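Local coordinates for BT_4661 (Bacteroides thetaiotaomicron, PDB 4AK1), which probably binds heparin or heparan sulphate at the cell surface, as a SusE-like protein encoded in the heparin utilisation locus, at residues 83-88 with 100-105; 44-49 with 61-66. All coordinates share one frame; numbering follows the deposited sequence.

Contact 1 of 2, residues 83-88 with 100-105; sequences YKLSVA and DIVEIN
The Tyr83 ring meets the partner strand at its edge. Ile104 O lies in the ring plane, 3.6 Å from Tyr83 CD1. Phe56 and Phe61 join the same ring in edge-to-face pairs, and its hydroxyl bonds to Pro79 O. A second flat group in the contact is the Asp100 carboxylate. It crosses the start of the Lys84 chain, with OD1 3.5 Å from Lys84 CB and OD2 near CD. OD1 also forms a salt bridge with Arg48 NH2.

These strands, 83-88 and 101-105, form an antiparallel beta hairpin. Tyr83 N bonds to Ile104 O, and Ile104 N returns the bond to Tyr83 O. Leu85 N bonds to Val102 O at 2.7 Å, but the return bond from Val102 N to Leu85 O is weak at 3.4 Å. This fits a classic beta bulge, in which Ile101 and Val102 both face Leu85.

Beside the bulge, Ser86 OG accepts the Asp100 N-H at 3.1 Å, with an angle of 163° at the hydrogen. Its chi1 of -57° sets OG opposite the carbonyl carbon, within reach of that N-H. A water joins Ser86 OG, Lys84 O and Asp100 OD1. With an alanine here, Asp100 N would probably be left without its acceptor, and the water would lose its contact with the hydroxyl.

Tyr83, Leu85, Val102 and Ile104 share one face. Both methyls of Leu85 are 3.9 Å from Ile104 CD1. At the bulge, Val87 CG2 touches Ile101 CG2 at 3.7 Å. On the other face Lys84 and Glu103 run side by side, their charged ends too far apart for a salt bridge. The hairpin thus has a greasy side and a charged side, and a serine hydroxyl and a water serve the polar groups where the bulge disturbs the ladder.

Contact 2 of 2, residues 44-49 with 61-66; sequences FAITRI and FAIDSE
Phe44, Ile46 and Ile63 pack between two layers of beta structure, where the short two-stranded sheet holding 61-63 lies over strand 42-51 of the six-stranded sheet. The strands of the two segments run at 145° to each other and form no beta ladder. Side chains make most of the contact.

The single hydrogen bond across it runs from Phe44 N to Ser65 O, 2.9 Å. The donor lies in the carbonyl plane, on a lone pair, with a C=O...N angle of 126°. Ser65 O also sits at the edge of the Phe44 ring, in its plane, 3.4 Å from CD2. Glu66 O comes near the same edge beside CE2.

Ile63 splits its branches between two partners. Its CG1 is anti to the backbone N (chi1 -171°) and carries CD1 to 3.8 Å from Phe44 CB. The two side chains cross at about a right angle. The other branch, CG2, lies 3.7 Å from Ile46 CG1. Ile46 reaches on with its CD1, which stops 3.6 Å from Phe61 O. Further along, Ile49 CD1 approaches Phe61 N at 4.3 Å. Tyr17 of strand 14-23 touches both Phe44 and Ile63.

After the strand the chain bends in an Asx turn. Asp64 OD1 accepts the Glu66 N-H at 2.9 Å, on its anti side and tilted out of the carboxylate plane. Thr67 N bonds to the same oxygen, so two N-H groups hold the aspartate at the turn.

Polar anchoring is therefore concentrated at the turn end, where Ser65 O takes the Phe44 N-H. At the other end the contact is made by apolar side chains, and it buries Phe61 N, which has no hydrogen-bond partner in the model.

Contact 1 and contact 2 follow each other along the chain, and their centres are 10 Å apart. They share one sheet, in which strands 81-91 and 42-51 are neighbours. Two probable backbone hydrogen bonds tie them: Ser86 N to Arg48 O at 2.8 Å, and Ala88 O to Ala45 N at 2.9 Å. Segment 61-66 meets the apolar face of the 83-88 and 100-105 hairpin, with Phe61 CZ 3.7 Å from Ile104 CG2. Contact 1 thus lies within the sheet, while contact 2 joins that sheet to the layer over it. None of their residues belongs to a sodium site formed by Ser473, Leu475 and Ser495.

Contact 1 of 2, residues 83-88 with 100-105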
loop_
_atom_site.group_PDB
_atom_site.type_symbol
_atom_site.label_atom_id
_atom_site.label_comp_id
_atom_site.label_asym_id
_atom_site.label_seq_id
_atom_site.Cartn_x
_atom_site.Cartn_y
_atom_site.Cartn_z
ATOM N N TYR A 83 -20.538 -31.260 11.328
ATOM C CA TYR A 83 -19.560 -31.207 10.242
ATOM C C TYR A 83 -19.826 -29.995 9.359
ATOM O O TYR A 83 -20.992 -29.657 9.096
ATOM C CB TYR A 83 -19.624 -32.474 9.374
ATOM C CG TYR A 83 -19.136 -33.740 10.059
ATOM C CD1 TYR A 83 -19.981 -34.475 10.892
ATOM C CD2 TYR A 83 -17.835 -34.209 9.860
ATOM C CE1 TYR A 83 -19.546 -35.634 11.525
ATOM C CE2 TYR A 83 -17.377 -35.364 10.501
ATOM C CZ TYR A 83 -18.244 -36.075 11.335
ATOM O OH TYR A 83 -17.818 -37.231 11.969
ATOM N N LYS A 84 -18.756 -29.324 8.932
ATOM C CA LYS A 84 -18.873 -28.223 7.972
ATOM C C LYS A 84 -18.043 -28.532 6.739
ATOM O O LYS A 84 -16.865 -28.915 6.847
ATOM C CB LYS A 84 -18.465 -26.887 8.590
ATOM C CG LYS A 84 -19.315 -26.507 9.792
ATOM C CD LYS A 84 -18.926 -25.159 10.364
ATOM C CE LYS A 84 -19.782 -24.843 11.581
ATOM N NZ LYS A 84 -19.411 -23.517 12.139
ATOM N N LEU A 85 -18.683 -28.404 5.578
ATOM C CA LEU A 85 -18.093 -28.790 4.305
ATOM C C LEU A 85 -17.824 -27.538 3.488
ATOM O O LEU A 85 -18.699 -26.679 3.345
ATOM C CB LEU A 85 -19.018 -29.735 3.512
ATOM C CG LEU A 85 -19.111 -31.194 3.993
ATOM C CD1 LEU A 85 -19.611 -31.304 5.430
ATOM C CD2 LEU A 85 -20.013 -32.013 3.066
ATOM N N SER A 86 -16.612 -27.430 2.964
ATOM C CA SER A 86 -16.311 -26.361 2.013
ATOM C C SER A 86 -16.331 -26.948 0.597
ATOM O O SER A 86 -15.830 -28.053 0.364
ATOM C CB SER A 86 -14.975 -25.703 2.330
ATOM O OG SER A 86 -14.954 -25.193 3.654
ATOM N N VAL A 87 -16.928 -26.213 -0.335
ATOM C CA VAL A 87 -17.173 -26.730 -1.680
ATOM C C VAL A 87 -16.626 -25.794 -2.753
ATOM O O VAL A 87 -16.796 -24.574 -2.677
ATOM C CB VAL A 87 -18.684 -26.974 -1.932
ATOM C CG1 VAL A 87 -18.936 -27.395 -3.383
ATOM C CG2 VAL A 87 -19.214 -28.031 -0.978
ATOM N N ALA A 88 -15.971 -26.384 -3.750
ATOM C CA ALA A 88 -15.558 -25.644 -4.935
ATOM C C ALA A 88 -16.254 -26.210 -6.171
ATOM O O ALA A 88 -16.602 -27.402 -6.215
ATOM C CB ALA A 88 -14.047 -25.700 -5.104
ATOM N N ASP A 100 -17.467 -23.580 4.283
ATOM C CA ASP A 100 -18.528 -23.992 5.213
ATOM C C ASP A 100 -19.929 -23.686 4.657
ATOM O O ASP A 100 -20.788 -23.157 5.370
ATOM C CB ASP A 100 -18.355 -23.301 6.586
ATOM C CG ASP A 100 -17.057 -23.684 7.293
ATOM O OD1 ASP A 100 -16.378 -24.640 6.862
ATOM O OD2 ASP A 100 -16.718 -23.027 8.300
ATOM N N ILE A 101 -20.134 -23.997 3.381
ATOM C CA ILE A 101 -21.422 -23.785 2.705
ATOM C C ILE A 101 -22.470 -24.853 3.113
ATOM O O ILE A 101 -23.686 -24.598 3.080
ATOM C CB ILE A 101 -21.235 -23.695 1.167
ATOM C CG1 ILE A 101 -22.533 -23.246 0.483
ATOM C CG2 ILE A 101 -20.682 -25.011 0.601
ATOM C CD1 ILE A 101 -22.384 -22.773 -0.952
ATOM N N VAL A 102 -22.000 -26.029 3.520
ATOM C CA VAL A 102 -22.887 -27.109 3.930
ATOM C C VAL A 102 -22.537 -27.547 5.345
ATOM O O VAL A 102 -21.355 -27.798 5.645
ATOM C CB VAL A 102 -22.764 -28.322 2.977
ATOM C CG1 VAL A 102 -23.496 -29.542 3.538
ATOM C CG2 VAL A 102 -23.314 -27.968 1.606
ATOM N N GLU A 103 -23.563 -27.638 6.199
ATOM C CA GLU A 103 -23.438 -28.137 7.579
ATOM C C GLU A 103 -24.223 -29.439 7.750
ATOM O O GLU A 103 -25.392 -29.516 7.362
ATOM C CB GLU A 103 -23.966 -27.118 8.597
ATOM C CG GLU A 103 -23.259 -25.776 8.551
ATOM C CD GLU A 103 -23.601 -24.881 9.730
ATOM O OE1 GLU A 103 -24.320 -25.318 10.656
ATOM O OE2 GLU A 103 -23.144 -23.724 9.722
ATOM N N ILE A 104 -23.566 -30.454 8.309
ATOM C CA ILE A 104 -24.191 -31.754 8.561
ATOM C C ILE A 104 -23.984 -32.168 10.009
ATOM O O ILE A 104 -22.854 -32.283 10.484
ATOM C CB ILE A 104 -23.664 -32.858 7.622
ATOM C CG1 ILE A 104 -23.888 -32.450 6.160
ATOM C CG2 ILE A 104 -24.352 -34.194 7.916
ATOM C CD1 ILE A 104 -23.033 -33.227 5.174
ATOM N N ASN A 105 -25.094 -32.360 10.708
ATOM C CA ASN A 105 -25.056 -32.797 12.097
ATOM C C ASN A 105 -25.158 -34.325 12.163
ATOM O O ASN A 105 -26.229 -34.890 11.935
ATOM C CB ASN A 105 -26.176 -32.102 12.892
ATOM C CG ASN A 105 -26.119 -32.404 14.373
ATOM O OD1 ASN A 105 -25.039 -32.524 14.958
ATOM N ND2 ASN A 105 -27.285 -32.530 14.990
HETATM O O HOH W 1 -14.997 -26.844 5.911
#

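Contact 2 of 2, residues 44-49 with 61-66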
loop_
_atom_site.group_PDB
_atom_site.type_symbol
_atom_site.label_atom_id
_atom_site.label_comp_id
_atom_site.label_asym_id
_atom_site.label_seq_id
_atom_site.Cartn_x
_atom_site.Cartn_y
_atom_site.Cartn_z
ATOM N N PHE A 44 -17.482 -30.188 -9.372
ATOM C CA PHE A 44 -17.621 -30.001 -7.926
ATOM C C PHE A 44 -16.564 -30.794 -7.147
ATOM O O PHE A 44 -16.200 -31.887 -7.548
ATOM C CB PHE A 44 -18.997 -30.475 -7.476
ATOM C CG PHE A 44 -20.105 -29.521 -7.783
ATOM C CD1 PHE A 44 -20.461 -28.528 -6.872
ATOM C CD2 PHE A 44 -20.836 -29.641 -8.971
ATOM C CE1 PHE A 44 -21.515 -27.652 -7.155
ATOM C CE2 PHE A 44 -21.872 -28.768 -9.258
ATOM C CZ PHE A 44 -22.224 -27.781 -8.341
ATOM N N ALA A 45 -16.088 -30.228 -6.038
ATOM C CA ALA A 45 -15.139 -30.890 -5.129
ATOM C C ALA A 45 -15.405 -30.407 -3.713
ATOM O O ALA A 45 -15.832 -29.269 -3.516
ATOM C CB ALA A 45 -13.699 -30.580 -5.526
ATOM N N ILE A 46 -15.196 -31.284 -2.733
ATOM C CA ILE A 46 -15.181 -30.869 -1.334
ATOM C C ILE A 46 -13.723 -30.544 -1.027
ATOM O O ILE A 46 -12.859 -31.407 -1.145
ATOM C CB ILE A 46 -15.736 -31.975 -0.395
ATOM C CG1 ILE A 46 -17.242 -32.170 -0.627
ATOM C CG2 ILE A 46 -15.476 -31.640 1.074
ATOM C CD1 ILE A 46 -17.770 -33.482 -0.057
ATOM N N THR A 47 -13.437 -29.293 -0.676
ATOM C CA THR A 47 -12.048 -28.875 -0.455
ATOM C C THR A 47 -11.645 -28.981 1.016
ATOM O O THR A 47 -10.457 -29.053 1.335
ATOM C CB THR A 47 -11.830 -27.431 -0.929
ATOM O OG1 THR A 47 -12.740 -26.576 -0.217
ATOM C CG2 THR A 47 -12.100 -27.330 -2.425
ATOM N N ARG A 48 -12.632 -28.989 1.910
ATOM C CA ARG A 48 -12.353 -29.125 3.338
ATOM C C ARG A 48 -13.560 -29.650 4.096
ATOM O O ARG A 48 -14.703 -29.311 3.783
ATOM C CB ARG A 48 -11.905 -27.782 3.954
ATOM C CG ARG A 48 -11.275 -27.908 5.341
ATOM C CD ARG A 48 -10.972 -26.548 5.968
ATOM N NE ARG A 48 -12.190 -25.884 6.440
ATOM C CZ ARG A 48 -12.273 -24.618 6.845
ATOM N NH1 ARG A 48 -11.201 -23.827 6.838
ATOM N NH2 ARG A 48 -13.443 -24.132 7.258
ATOM N N ILE A 49 -13.289 -30.470 5.105
ATOM C CA ILE A 49 -14.320 -30.872 6.061
ATOM C C ILE A 49 -13.793 -30.564 7.451
ATOM O O ILE A 49 -12.673 -30.937 7.777
ATOM C CB ILE A 49 -14.668 -32.374 5.950
ATOM C CG1 ILE A 49 -15.120 -32.729 4.524
ATOM C CG2 ILE A 49 -15.765 -32.756 6.952
ATOM C CD1 ILE A 49 -15.095 -34.225 4.217
ATOM N N PHE A 61 -17.744 -37.572 3.660
ATOM C CA PHE A 61 -18.775 -37.197 2.700
ATOM C C PHE A 61 -18.218 -37.147 1.289
ATOM O O PHE A 61 -17.040 -36.828 1.097
ATOM C CB PHE A 61 -19.411 -35.859 3.081
ATOM C CG PHE A 61 -20.094 -35.894 4.427
ATOM C CD1 PHE A 61 -21.233 -36.665 4.618
ATOM C CD2 PHE A 61 -19.574 -35.186 5.505
ATOM C CE1 PHE A 61 -21.856 -36.722 5.852
ATOM C CE2 PHE A 61 -20.204 -35.223 6.750
ATOM C CZ PHE A 61 -21.340 -35.999 6.921
ATOM N N ALA A 62 -19.058 -37.490 0.316
ATOM C CA ALA A 62 -18.684 -37.426 -1.093
ATOM C C ALA A 62 -19.582 -36.417 -1.809
ATOM O O ALA A 62 -20.680 -36.106 -1.335
ATOM C CB ALA A 62 -18.791 -38.805 -1.746
ATOM N N ILE A 63 -19.098 -35.894 -2.934
ATOM C CA ILE A 63 -19.858 -34.954 -3.742
ATOM C C ILE A 63 -19.782 -35.445 -5.188
ATOM O O ILE A 63 -18.709 -35.842 -5.650
ATOM C CB ILE A 63 -19.334 -33.493 -3.580
ATOM C CG1 ILE A 63 -20.270 -32.488 -4.257
ATOM C CG2 ILE A 63 -17.902 -33.337 -4.107
ATOM C CD1 ILE A 63 -20.029 -31.048 -3.839
ATOM N N ASP A 64 -20.925 -35.470 -5.869
ATOM C CA ASP A 64 -20.965 -35.862 -7.268
ATOM C C ASP A 64 -20.427 -34.680 -8.066
ATOM O O ASP A 64 -20.920 -33.555 -7.951
ATOM C CB ASP A 64 -22.389 -36.227 -7.702
ATOM C CG ASP A 64 -22.462 -36.723 -9.145
ATOM O OD1 ASP A 64 -22.308 -35.905 -10.078
ATOM O OD2 ASP A 64 -22.673 -37.936 -9.347
ATOM N N SER A 65 -19.385 -34.948 -8.844
ATOM C CA SER A 65 -18.629 -33.911 -9.538
ATOM C C SER A 65 -19.498 -33.168 -10.564
ATOM O O SER A 65 -19.274 -31.994 -10.846
ATOM C CB SER A 65 -17.402 -34.540 -10.207
ATOM O OG SER A 65 -17.808 -35.505 -11.154
ATOM N N GLU A 66 -20.505 -33.852 -11.095
ATOM C CA GLU A 66 -21.407 -33.242 -12.072
ATOM C C GLU A 66 -22.588 -32.497 -11.439
ATOM O O GLU A 66 -22.922 -31.393 -11.877
ATOM C CB GLU A 66 -21.873 -34.272 -13.114
ATOM C CG GLU A 66 -20.714 -34.982 -13.819
ATOM C CD GLU A 66 -21.135 -35.758 -15.062
ATOM O OE1 GLU A 66 -22.068 -36.585 -14.978
ATOM O OE2 GLU A 66 -20.515 -35.557 -16.125
#